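Local coordinates for putative sugar ABC transporter, substrate-binding protein (PDB 4WZZ) that probably binds sugars as the solute-binding component of an ABC transporter, and is seen here holding L-rhamnose in its cleft, at residues Y68-E72 / S141-A145; V61-G65 / E91-A95; F154-A158 / L302-A306; T248-M253 / L273-M279. One frame throughout, in Å; residues are numbered along the deposited sequence. Where two conformers were deposited one is given.

Contact 1: residues Y68-E72 / S141-A145; sequences YNQKE and SLDSA. With RAM (alpha-L-rhamnopyranose), chain B.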
loop_
_atom_site.group_PDB
_atom_site.type_symbol
_atom_site.label_atom_id
_atom_site.label_comp_id
_atom_site.label_asym_id
_atom_site.label_seq_id
_atom_site.Cartn_x
_atom_site.Cartn_y
_atom_site.Cartn_z
ATOM N N TYR A 68 0.063 8.570 -4.197
ATOM C CA TYR A 68 0.863 7.554 -3.527
ATOM C C TYR A 68 1.620 6.740 -4.578
ATOM O O TYR A 68 2.814 6.470 -4.438
ATOM C CB TYR A 68 -0.031 6.658 -2.678
ATOM C CG TYR A 68 0.651 5.428 -2.159
ATOM C CD1 TYR A 68 0.803 4.308 -2.964
ATOM C CD2 TYR A 68 1.151 5.371 -0.861
ATOM C CE1 TYR A 68 1.433 3.161 -2.495
ATOM C CE2 TYR A 68 1.799 4.229 -0.396
ATOM C CZ TYR A 68 1.931 3.133 -1.216
ATOM O OH TYR A 68 2.569 1.999 -0.748
ATOM N N ASN A 69 0.933 6.383 -5.650
ATOM C CA ASN A 69 1.558 5.575 -6.697
ATOM C C ASN A 69 2.647 6.347 -7.436
ATOM O O ASN A 69 3.646 5.776 -7.878
ATOM C CB ASN A 69 0.521 5.093 -7.711
ATOM C CG ASN A 69 -0.458 4.083 -7.127
ATOM O OD1 ASN A 69 -0.187 3.460 -6.107
ATOM N ND2 ASN A 69 -1.597 3.921 -7.770
ATOM N N GLN A 70 2.443 7.645 -7.599
ATOM C CA GLN A 70 3.463 8.470 -8.241
ATOM C C GLN A 70 4.735 8.583 -7.400
ATOM O O GLN A 70 5.851 8.643 -7.942
ATOM C CB GLN A 70 2.869 9.842 -8.559
ATOM C CG GLN A 70 1.811 9.700 -9.611
ATOM C CD GLN A 70 0.907 10.926 -9.745
ATOM O OE1 GLN A 70 1.386 12.053 -9.829
ATOM N NE2 GLN A 70 -0.403 10.699 -9.779
ATOM N N LYS A 71 4.582 8.627 -6.079
ATOM C CA LYS A 71 5.748 8.720 -5.203
ATOM C C LYS A 71 6.500 7.394 -5.208
ATOM O O LYS A 71 7.728 7.370 -5.177
ATOM C CB LYS A 71 5.336 9.133 -3.786
ATOM C CG LYS A 71 4.858 10.610 -3.757
ATOM C CD LYS A 71 4.176 10.988 -2.493
ATOM C CE LYS A 71 3.381 12.312 -2.640
ATOM N NZ LYS A 71 4.195 13.415 -3.235
ATOM N N GLU A 72 5.744 6.299 -5.248
ATOM C CA GLU A 72 6.319 4.966 -5.352
ATOM C C GLU A 72 7.127 4.826 -6.637
ATOM O O GLU A 72 8.276 4.365 -6.639
ATOM C CB GLU A 72 5.157 3.977 -5.335
ATOM C CG GLU A 72 5.504 2.509 -5.350
ATOM C CD GLU A 72 4.229 1.711 -5.350
ATOM O OE1 GLU A 72 3.828 1.241 -4.265
ATOM O OE2 GLU A 72 3.563 1.646 -6.409
ATOM N N SER A 141 7.237 -8.059 -7.179
ATOM C CA SER A 141 6.000 -7.383 -6.833
ATOM C C SER A 141 6.297 -6.444 -5.673
ATOM O O SER A 141 7.201 -6.714 -4.884
ATOM C CB SER A 141 4.949 -8.440 -6.487
ATOM O OG SER A 141 3.714 -7.882 -6.136
ATOM N N LEU A 142 5.556 -5.332 -5.593
ATOM C CA LEU A 142 5.663 -4.387 -4.486
ATOM C C LEU A 142 4.281 -3.833 -4.157
ATOM O O LEU A 142 3.392 -3.829 -5.012
ATOM C CB LEU A 142 6.626 -3.222 -4.771
ATOM C CG LEU A 142 6.144 -2.070 -5.662
ATOM C CD1 LEU A 142 7.132 -0.912 -5.653
ATOM C CD2 LEU A 142 5.914 -2.548 -7.085
ATOM N N ASP A 143 4.130 -3.358 -2.920
ATOM C CA ASP A 143 2.940 -2.605 -2.465
ATOM C C ASP A 143 1.729 -3.512 -2.301
ATOM O O ASP A 143 1.102 -3.550 -1.232
ATOM C CB ASP A 143 2.634 -1.453 -3.429
ATOM C CG ASP A 143 1.453 -0.613 -2.995
ATOM O OD1 ASP A 143 1.379 -0.237 -1.808
ATOM O OD2 ASP A 143 0.620 -0.323 -3.869
ATOM N N SER A 144 1.390 -4.225 -3.363
ATOM C CA SER A 144 0.263 -5.149 -3.364
ATOM C C SER A 144 0.697 -6.408 -4.118
ATOM O O SER A 144 1.097 -6.348 -5.285
ATOM C CB SER A 144 -0.951 -4.482 -4.024
ATOM O OG SER A 144 -2.073 -5.351 -4.074
ATOM N N ALA A 145 0.645 -7.543 -3.439
ATOM C CA ALA A 145 1.306 -8.748 -3.950
ATOM C C ALA A 145 0.530 -9.450 -5.065
ATOM O O ALA A 145 -0.691 -9.625 -4.980
ATOM C CB ALA A 145 1.558 -9.729 -2.800
HETATM C C1 RAM B . -3.415 3.435 -1.976
HETATM C C2 RAM B . -3.082 2.172 -2.760
HETATM C C3 RAM B . -1.825 1.476 -2.239
HETATM C C4 RAM B . -1.863 1.335 -0.721
HETATM C C5 RAM B . -2.172 2.680 -0.068
HETATM C C6 RAM B . -2.320 2.555 1.440
HETATM O O1 RAM B . -2.482 4.412 -2.285
HETATM O O2 RAM B . -4.202 1.348 -2.646
HETATM O O3 RAM B . -1.737 0.220 -2.907
HETATM O O4 RAM B . -0.621 0.837 -0.257
HETATM O O5 RAM B . -3.361 3.222 -0.576
#
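Tyr68 and Glu72, on helix 67-82, face Leu142 and Asp143 where strand 138-142 runs out into a loop. The nearest CA atoms, of Glu72 and Asp143, are 8.8 Å apart, and side chains bridge the gap. The site is the sugar pocket of a periplasmic binding protein, at the C-terminal end of a parallel strand. The carboxylate of Asp143 is its hub. Tyr68 OH donates to Asp143 OD1 over 2.7 Å. It comes from above the carboxylate plane, 54° out of it. The same oxygen accepts from RAM O4 at 2.7 Å and from Gln157 NE2, so three bonds grip it. The other oxygen, Asp143 OD2, accepts from RAM O3 at 2.6 Å. Two neighbouring hydroxyls of rhamnose are thus read by one carboxylate. Tyr68 also serves the sugar with its ring. Its CG lies opposite the backbone N (chi1 169°), which swings the ring out from the helix and under the pyranose. RAM C5 sits 4.1 Å above the centre of the Tyr68 ring. Trp297 NE1 bonds to Tyr68 OH and helps to fix the hydroxyl. Glu72 reaches in with an extended chain, at about a right angle to Asp143. Glu72 OE1 stands 3.6 Å from Asp143 OD2, a closeness of like charges that may raise the pKa of one of them. Farther back along this side chain, Glu72 CG rests on Leu142 CD1 at 3.8 Å.

Contact 2: residues V61-G65 / E91-A95; sequences VKSAG and EPKSA. With RAM (alpha-L-rhamnopyranose), chain B.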
loop_
_atom_site.group_PDB
_atom_site.type_symbol
_atom_site.label_atom_id
_atom_site.label_comp_id
_atom_site.label_asym_id
_atom_site.label_seq_id
_atom_site.Cartn_x
_atom_site.Cartn_y
_atom_site.Cartn_z
ATOM N N VAL A 61 2.345 0.416 -11.556
ATOM C CA VAL A 61 1.683 0.699 -10.294
ATOM C C VAL A 61 0.215 0.257 -10.385
ATOM O O VAL A 61 -0.211 -0.235 -11.410
ATOM C CB VAL A 61 1.797 2.195 -9.922
ATOM C CG1 VAL A 61 3.240 2.584 -9.746
ATOM C CG2 VAL A 61 1.154 3.069 -10.974
ATOM N N LYS A 62 -0.559 0.423 -9.317
ATOM C CA LYS A 62 -1.951 -0.009 -9.356
ATOM C C LYS A 62 -2.763 0.807 -10.362
ATOM O O LYS A 62 -3.576 0.277 -11.101
ATOM C CB LYS A 62 -2.612 0.173 -7.992
ATOM C CG LYS A 62 -2.351 -0.860 -6.937
ATOM C CD LYS A 62 -3.392 -0.652 -5.800
ATOM C CE LYS A 62 -3.261 -1.674 -4.725
ATOM N NZ LYS A 62 -4.219 -1.390 -3.624
ATOM N N SER A 63 -2.578 2.123 -10.359
ATOM C CA SER A 63 -3.456 2.984 -11.134
ATOM C C SER A 63 -2.983 4.419 -11.254
ATOM O O SER A 63 -2.203 4.909 -10.436
ATOM C CB SER A 63 -4.862 2.994 -10.528
ATOM O OG SER A 63 -4.846 3.519 -9.196
ATOM N N ALA A 64 -3.499 5.078 -12.284
ATOM C CA ALA A 64 -3.347 6.524 -12.473
ATOM C C ALA A 64 -4.148 7.296 -11.430
ATOM O O ALA A 64 -5.071 6.764 -10.833
ATOM C CB ALA A 64 -3.833 6.910 -13.852
ATOM N N GLY A 65 -3.786 8.562 -11.251
ATOM C CA GLY A 65 -4.615 9.482 -10.506
ATOM C C GLY A 65 -4.453 9.301 -9.013
ATOM O O GLY A 65 -5.331 9.691 -8.252
ATOM N N GLU A 91 0.983 3.520 -15.582
ATOM C CA GLU A 91 -0.131 3.776 -14.690
ATOM C C GLU A 91 -1.395 3.228 -15.353
ATOM O O GLU A 91 -1.893 3.815 -16.323
ATOM C CB GLU A 91 -0.308 5.284 -14.452
ATOM C CG GLU A 91 0.832 5.954 -13.636
ATOM C CD GLU A 91 0.483 7.376 -13.200
ATOM O OE1 GLU A 91 -0.212 8.036 -13.955
ATOM O OE2 GLU A 91 0.911 7.819 -12.121
ATOM N N PRO A 92 -1.907 2.088 -14.859
ATOM C CA PRO A 92 -3.180 1.586 -15.406
ATOM C C PRO A 92 -4.298 2.627 -15.297
ATOM O O PRO A 92 -4.377 3.375 -14.323
ATOM C CB PRO A 92 -3.478 0.358 -14.535
ATOM C CG PRO A 92 -2.090 -0.122 -14.093
ATOM C CD PRO A 92 -1.324 1.173 -13.868
ATOM N N LYS A 93 -5.162 2.674 -16.309
ATOM C CA LYS A 93 -6.251 3.648 -16.341
ATOM C C LYS A 93 -7.127 3.566 -15.096
ATOM O O LYS A 93 -7.551 4.590 -14.551
ATOM C CB LYS A 93 -7.119 3.449 -17.590
ATOM C CG LYS A 93 -8.181 4.540 -17.749
ATOM C CD LYS A 93 -9.564 3.952 -18.000
ATOM C CE LYS A 93 -9.640 3.204 -19.317
ATOM N NZ LYS A 93 -9.741 4.117 -20.497
ATOM N N SER A 94 -7.409 2.345 -14.662
ATOM C CA SER A 94 -8.144 2.115 -13.429
ATOM C C SER A 94 -7.481 0.985 -12.645
ATOM O O SER A 94 -6.662 0.238 -13.187
ATOM C CB SER A 94 -9.619 1.822 -13.715
ATOM O OG SER A 94 -9.798 0.507 -14.199
ATOM N N ALA A 95 -7.833 0.865 -11.369
ATOM C CA ALA A 95 -7.197 -0.103 -10.492
ATOM C C ALA A 95 -7.770 -1.498 -10.636
ATOM O O ALA A 95 -8.174 -2.123 -9.653
ATOM C CB ALA A 95 -7.295 0.357 -9.035
HETATM C C1 RAM B . -3.415 3.435 -1.976
HETATM C C2 RAM B . -3.082 2.172 -2.760
HETATM C C3 RAM B . -1.825 1.476 -2.239
HETATM C C4 RAM B . -1.863 1.335 -0.721
HETATM C C5 RAM B . -2.172 2.680 -0.068
HETATM C C6 RAM B . -2.320 2.555 1.440
HETATM O O1 RAM B . -2.482 4.412 -2.285
HETATM O O2 RAM B . -4.202 1.348 -2.646
HETATM O O3 RAM B . -1.737 0.220 -2.907
HETATM O O4 RAM B . -0.621 0.837 -0.257
HETATM O O5 RAM B . -3.361 3.222 -0.576
HETATM O O HOH W 1 -0.751 7.326 -10.220
HETATM O O HOH W 2 -1.871 9.971 -12.918
#
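Two loops come closest at Ser63 and Pro92, CA atoms 4.5 Å apart, with Ala64 beside Glu91. One backbone hydrogen bond joins them. Ala64 N donates to Pro92 O over 2.8 Å. Pro92 O also receives a CA-H contact from Ser63 CA at 3.3 Å. The proline ring packs on backbone oxygens: its CD is 3.0 Å from Val61 O and its CG is close to Lys62 O. Those two oxygens also accept from Gln100 NE2 and Asn120 ND2, respectively. Val61 and Glu91 run alongside each other, with Val61 CG2 3.9 Å from Glu91 CG. The Glu91 carboxylate then works through water. One water links Glu91 OE2 to Ser63 O. A second accepts from Gly65 N and donates to Glu91 OE1. Lys62 sends its straight chain away from the other loop into the pocket. Its NZ donates to RAM O2 at 2.9 Å and, weakly, to RAM O3. Asn192 OD1 is a further partner of this ammonium. Both loops follow neighbouring parallel strands, 56-60 and 86-90, which helix 67-82 connects in a beta-alpha-beta crossover. Loop 61-65 supplies the ligand contact, and 91-95 packs against it. A sugar site at the C-terminal ends of parallel strands is characteristic of periplasmic binding proteins.

Contact 3: residues F154-A158 / L302-A306; sequences FVNQA and LGNLA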
loop_
_atom_site.group_PDB
_atom_site.type_symbol
_atom_site.label_atom_id
_atom_site.label_comp_id
_atom_site.label_asym_id
_atom_site.label_seq_id
_atom_site.Cartn_x
_atom_site.Cartn_y
_atom_site.Cartn_z
ATOM N N PHE A 154 8.214 -10.489 -3.088
ATOM C CA PHE A 154 7.312 -9.353 -2.820
ATOM C C PHE A 154 8.005 -8.361 -1.910
ATOM O O PHE A 154 8.642 -8.741 -0.921
ATOM C CB PHE A 154 6.022 -9.837 -2.154
ATOM C CG PHE A 154 5.052 -8.727 -1.818
ATOM C CD1 PHE A 154 4.598 -7.886 -2.809
ATOM C CD2 PHE A 154 4.580 -8.546 -0.517
ATOM C CE1 PHE A 154 3.717 -6.869 -2.542
ATOM C CE2 PHE A 154 3.697 -7.519 -0.248
ATOM C CZ PHE A 154 3.267 -6.681 -1.270
ATOM N N VAL A 155 7.907 -7.085 -2.249
ATOM C CA VAL A 155 8.479 -6.037 -1.418
ATOM C C VAL A 155 7.323 -5.387 -0.700
ATOM O O VAL A 155 6.502 -4.702 -1.317
ATOM C CB VAL A 155 9.288 -5.007 -2.217
ATOM C CG1 VAL A 155 9.893 -3.975 -1.278
ATOM C CG2 VAL A 155 10.384 -5.703 -2.995
ATOM N N ASN A 156 7.264 -5.628 0.609
ATOM C CA ASN A 156 6.123 -5.224 1.458
ATOM C C ASN A 156 6.509 -4.006 2.289
ATOM O O ASN A 156 7.589 -3.975 2.907
ATOM C CB ASN A 156 5.758 -6.393 2.396
ATOM C CG ASN A 156 4.325 -6.347 2.885
ATOM O OD1 ASN A 156 3.642 -5.329 2.772
ATOM N ND2 ASN A 156 3.858 -7.465 3.461
ATOM N N GLN A 157 5.645 -2.981 2.275
ATOM C CA GLN A 157 5.871 -1.728 2.994
ATOM C C GLN A 157 6.013 -1.913 4.495
ATOM O O GLN A 157 6.729 -1.179 5.160
ATOM C CB GLN A 157 4.716 -0.762 2.715
ATOM C CG GLN A 157 3.323 -1.405 2.734
ATOM C CD GLN A 157 2.834 -1.776 1.367
ATOM O OE1 GLN A 157 3.426 -2.625 0.705
ATOM N NE2 GLN A 157 1.772 -1.134 0.916
ATOM N N ALA A 158 5.310 -2.893 5.040
ATOM C CA ALA A 158 5.355 -3.159 6.478
ATOM C C ALA A 158 4.799 -4.542 6.690
ATOM O O ALA A 158 4.177 -5.099 5.796
ATOM C CB ALA A 158 4.548 -2.118 7.252
ATOM N N LEU A 302 9.796 2.768 -0.454
ATOM C CA LEU A 302 9.247 1.492 -0.905
ATOM C C LEU A 302 9.698 1.301 -2.347
ATOM O O LEU A 302 10.174 0.226 -2.738
ATOM C CB LEU A 302 7.728 1.464 -0.819
ATOM C CG LEU A 302 7.076 0.202 -1.387
ATOM C CD1 LEU A 302 7.544 -1.040 -0.618
ATOM C CD2 LEU A 302 5.548 0.258 -1.361
ATOM N N GLY A 303 9.569 2.361 -3.136
ATOM C CA GLY A 303 10.021 2.311 -4.516
ATOM C C GLY A 303 11.518 2.105 -4.607
ATOM O O GLY A 303 11.984 1.314 -5.439
ATOM N N ASN A 304 12.276 2.827 -3.772
ATOM C CA ASN A 304 13.733 2.669 -3.735
ATOM C C ASN A 304 14.108 1.207 -3.509
ATOM O O ASN A 304 14.952 0.656 -4.211
ATOM C CB ASN A 304 14.390 3.449 -2.589
ATOM C CG ASN A 304 14.280 4.961 -2.697
ATOM O OD1 ASN A 304 14.460 5.634 -1.680
ATOM N ND2 ASN A 304 14.043 5.508 -3.886
ATOM N N LEU A 305 13.517 0.594 -2.485
ATOM C CA LEU A 305 13.924 -0.758 -2.081
ATOM C C LEU A 305 13.549 -1.753 -3.163
ATOM O O LEU A 305 14.304 -2.674 -3.470
ATOM C CB LEU A 305 13.240 -1.136 -0.762
ATOM C CG LEU A 305 13.514 -2.556 -0.286
ATOM C CD1 LEU A 305 14.994 -2.782 -0.088
ATOM C CD2 LEU A 305 12.751 -2.818 0.996
ATOM N N ALA A 306 12.369 -1.574 -3.744
ATOM C CA ALA A 306 11.945 -2.427 -4.842
ATOM C C ALA A 306 12.907 -2.319 -6.016
ATOM O O ALA A 306 13.170 -3.323 -6.706
ATOM C CB ALA A 306 10.524 -2.080 -5.274
#
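Val155 has chi1 at -178°, which turns CG1 to the helix residues Leu302 and Leu305. Leu302 and Leu305, with chi1 near 180°, reach the strand with their methyls. Val155 CG1 fits between them, 3.8 Å from Leu302 CD1 and 3.8 Å from Leu305 CD2. Leu302 CD1 also approaches the backbone, lying 4.0 Å from Gln157 N, while Leu305 comes in at a slant. The second branch, Val155 CG2, lies 4.1 Å from Ala306 CA. Strand 154-156 and helix segment 302-306 run nearly antiparallel, at 153°, with axes 8.9 Å apart. Helix 299-315 here covers one face of the mixed sheet in an alpha/beta lobe. Ala306 also touches Leu140 and Leu142 on the next strand, 138-142. Gln157 marks the pocket end of the contact. Its OE1 comes 4.1 Å from Leu302 CD2, though its polar partner is Asp143. Leu302 also packs on Tyr68, so this leucine backs two pocket residues. No hydrogen bond crosses between the segments, and Gln157 N is buried here without a polar partner. The chemistry implies that methyl packing joins helix to sheet, while the amide of Gln157 is turned to the pocket, where its side chain also touches the sugar.

Contact 4: residues T248-M253 / L273-M279; sequences TTVGIM and LGLPSEM. With RAM (alpha-L-rhamnopyranose), chain B.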
loop_
_atom_site.group_PDB
_atom_site.type_symbol
_atom_site.label_atom_id
_atom_site.label_comp_id
_atom_site.label_asym_id
_atom_site.label_seq_id
_atom_site.Cartn_x
_atom_site.Cartn_y
_atom_site.Cartn_z
ATOM N N THR A 248 -6.429 3.055 2.667
ATOM C CA THR A 248 -6.131 3.445 1.295
ATOM C C THR A 248 -5.932 4.957 1.306
ATOM O O THR A 248 -6.720 5.689 1.911
ATOM C CB THR A 248 -7.270 3.112 0.297
ATOM O OG1 THR A 248 -7.281 4.101 -0.742
ATOM C CG2 THR A 248 -8.634 3.077 0.992
ATOM N N THR A 249 -4.843 5.416 0.714
ATOM C CA THR A 249 -4.553 6.839 0.757
ATOM C C THR A 249 -5.637 7.656 0.064
ATOM O O THR A 249 -5.987 8.752 0.505
ATOM C CB THR A 249 -3.175 7.178 0.179
ATOM O OG1 THR A 249 -3.152 6.863 -1.215
ATOM C CG2 THR A 249 -2.074 6.457 0.933
ATOM N N VAL A 250 -6.201 7.119 -1.009
ATOM C CA VAL A 250 -7.260 7.801 -1.726
ATOM C C VAL A 250 -8.539 7.817 -0.888
ATOM O O VAL A 250 -9.188 8.859 -0.726
ATOM C CB VAL A 250 -7.516 7.142 -3.096
ATOM C CG1 VAL A 250 -8.748 7.748 -3.798
ATOM C CG2 VAL A 250 -6.276 7.269 -3.979
ATOM N N GLY A 251 -8.907 6.665 -0.351
ATOM C CA GLY A 251 -10.117 6.564 0.434
ATOM C C GLY A 251 -10.115 7.438 1.670
ATOM O O GLY A 251 -11.126 8.085 1.991
ATOM N N ILE A 252 -8.991 7.462 2.383
ATOM C CA ILE A 252 -8.966 8.229 3.622
ATOM C C ILE A 252 -9.098 9.725 3.342
ATOM O O ILE A 252 -9.802 10.436 4.057
ATOM C CB ILE A 252 -7.751 7.898 4.507
ATOM C CG1 ILE A 252 -7.979 8.410 5.939
ATOM C CG2 ILE A 252 -6.448 8.418 3.888
ATOM C CD1 ILE A 252 -6.816 8.123 6.867
HETATM N N MSE A 253 -8.457 10.227 2.303
HETATM C CA MSE A 253 -8.588 11.657 2.062
HETATM C C MSE A 253 -9.974 12.013 1.509
HETATM O O MSE A 253 -10.496 13.099 1.783
HETATM C CB MSE A 253 -7.423 12.231 1.253
HETATM C CG MSE A 253 -7.183 11.664 -0.129
HETATM SE SE MSE A 253 -8.306 12.427 -1.505
HETATM C CE MSE A 253 -8.958 14.033 -0.626
ATOM N N LEU A 273 -4.793 4.587 6.396
ATOM C CA LEU A 273 -3.473 4.639 5.755
ATOM C C LEU A 273 -3.488 5.802 4.775
ATOM O O LEU A 273 -4.111 5.724 3.736
ATOM C CB LEU A 273 -3.194 3.302 5.042
ATOM C CG LEU A 273 -3.240 2.087 5.983
ATOM C CD1 LEU A 273 -3.031 0.801 5.195
ATOM C CD2 LEU A 273 -2.230 2.218 7.158
ATOM N N GLY A 274 -2.797 6.885 5.103
ATOM C CA GLY A 274 -2.875 8.081 4.296
ATOM C C GLY A 274 -1.543 8.801 4.088
ATOM O O GLY A 274 -0.564 8.580 4.806
ATOM N N LEU A 275 -1.525 9.685 3.097
ATOM C CA LEU A 275 -0.350 10.511 2.809
ATOM C C LEU A 275 -0.363 11.706 3.734
ATOM O O LEU A 275 -1.369 12.419 3.798
ATOM C CB LEU A 275 -0.371 11.025 1.371
ATOM C CG LEU A 275 -0.075 9.989 0.276
ATOM C CD1 LEU A 275 -0.212 10.609 -1.089
ATOM C CD2 LEU A 275 1.307 9.390 0.406
ATOM N N PRO A 276 0.742 11.936 4.457
ATOM C CA PRO A 276 0.809 13.159 5.278
ATOM C C PRO A 276 0.463 14.452 4.513
ATOM O O PRO A 276 -0.248 15.339 5.024
ATOM C CB PRO A 276 2.262 13.157 5.766
ATOM C CG PRO A 276 2.626 11.672 5.846
ATOM C CD PRO A 276 1.942 11.084 4.619
ATOM N N SER A 277 0.935 14.562 3.282
ATOM C CA SER A 277 0.688 15.739 2.439
ATOM C C SER A 277 -0.808 16.015 2.222
ATOM O O SER A 277 -1.241 17.168 2.216
ATOM C CB SER A 277 1.388 15.581 1.089
ATOM O OG SER A 277 0.857 14.462 0.393
ATOM N N GLU A 278 -1.591 14.960 2.035
ATOM C CA GLU A 278 -3.029 15.075 1.815
ATOM C C GLU A 278 -3.839 15.210 3.112
ATOM O O GLU A 278 -4.902 15.844 3.139
ATOM C CB GLU A 278 -3.520 13.842 1.053
ATOM C CG GLU A 278 -3.008 13.779 -0.364
ATOM C CD GLU A 278 -3.666 12.668 -1.162
ATOM O OE1 GLU A 278 -3.737 11.530 -0.672
ATOM O OE2 GLU A 278 -4.102 12.938 -2.292
HETATM N N MSE A 279 -3.362 14.597 4.187
HETATM C CA MSE A 279 -4.159 14.506 5.390
HETATM C C MSE A 279 -3.829 15.580 6.416
HETATM O O MSE A 279 -4.545 15.706 7.386
HETATM C CB MSE A 279 -3.982 13.136 6.039
HETATM C CG MSE A 279 -4.587 12.011 5.246
HETATM SE SE MSE A 279 -6.527 12.213 5.171
HETATM C CE MSE A 279 -6.917 11.997 7.091
HETATM C C1 RAM B . -3.415 3.435 -1.976
HETATM C C2 RAM B . -3.082 2.172 -2.760
HETATM C C3 RAM B . -1.825 1.476 -2.239
HETATM C C4 RAM B . -1.863 1.335 -0.721
HETATM C C5 RAM B . -2.172 2.680 -0.068
HETATM C C6 RAM B . -2.320 2.555 1.440
HETATM O O1 RAM B . -2.482 4.412 -2.285
HETATM O O2 RAM B . -4.202 1.348 -2.646
HETATM O O3 RAM B . -1.737 0.220 -2.907
HETATM O O4 RAM B . -0.621 0.837 -0.257
HETATM O O5 RAM B . -3.361 3.222 -0.576
HETATM O O HOH W 3 -4.048 10.388 1.807
HETATM O O HOH W 4 -3.637 9.217 -2.254
#
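The rhamnose pocket has one wall here, where Thr248 and Thr249 at the start of helix 249-261 meet Leu273 and Gly274 in the loop after strand 269-272. This is the lobe with the four-stranded parallel sheet. Thr248 is the N-cap: its OG1 accepts from Gly251 N at 3.1 Å, almost in line at 176°. Asp222 OD1 is a second partner of that hydroxyl. Thr249 N, in the first turn, donates to the ring oxygen RAM O5 over 2.9 Å. Thr249 OG1 bonds to RAM O1 at 2.8 Å, so one residue holds two sugar oxygens. Leu273 CB lies 3.8 Å from the methyl carbon RAM C6. Across the segments, Leu273 O receives a CA-H contact from Thr249 CA. Ile252 CG2 packs on Gly274 CA at 3.6 Å. Two waters bridge to Glu278 OE1. One donates to it and to Thr249 O while accepting from Leu275 N; the other reaches Thr249 OG1. Deeper in, Ile252 meets Met279, a selenomethionine, at about a right angle. Met279 folds back on itself (chi2 -65°, chi3 -64°), which puts its CE 3.9 Å from Ile252 CD1.

In the fold
From the N terminus, segment 61-65 comes first and 68-72 follows. Contact 2 closes its loop at 91-95, and contact 1 closes later, at 141-145, so the two cross. Contact 3 opens next at 154-158 and closes only at 302-306. Contact 4, 248-253 with 273-279, falls wholly within that long excursion. Contacts 1, 2 and 3 belong to the lobe built on the mixed sheet; contact 4 belongs to the lobe of the four-stranded sheet. Contacts 1 and 3 share neighbouring strands 138-142 and 154-156. A probable hydrogen bond from Asn69 ND2 to Ser63 O links contacts 1 and 2. Tyr68 packs on Thr249, so contacts 1 and 4 meet across the sugar cleft.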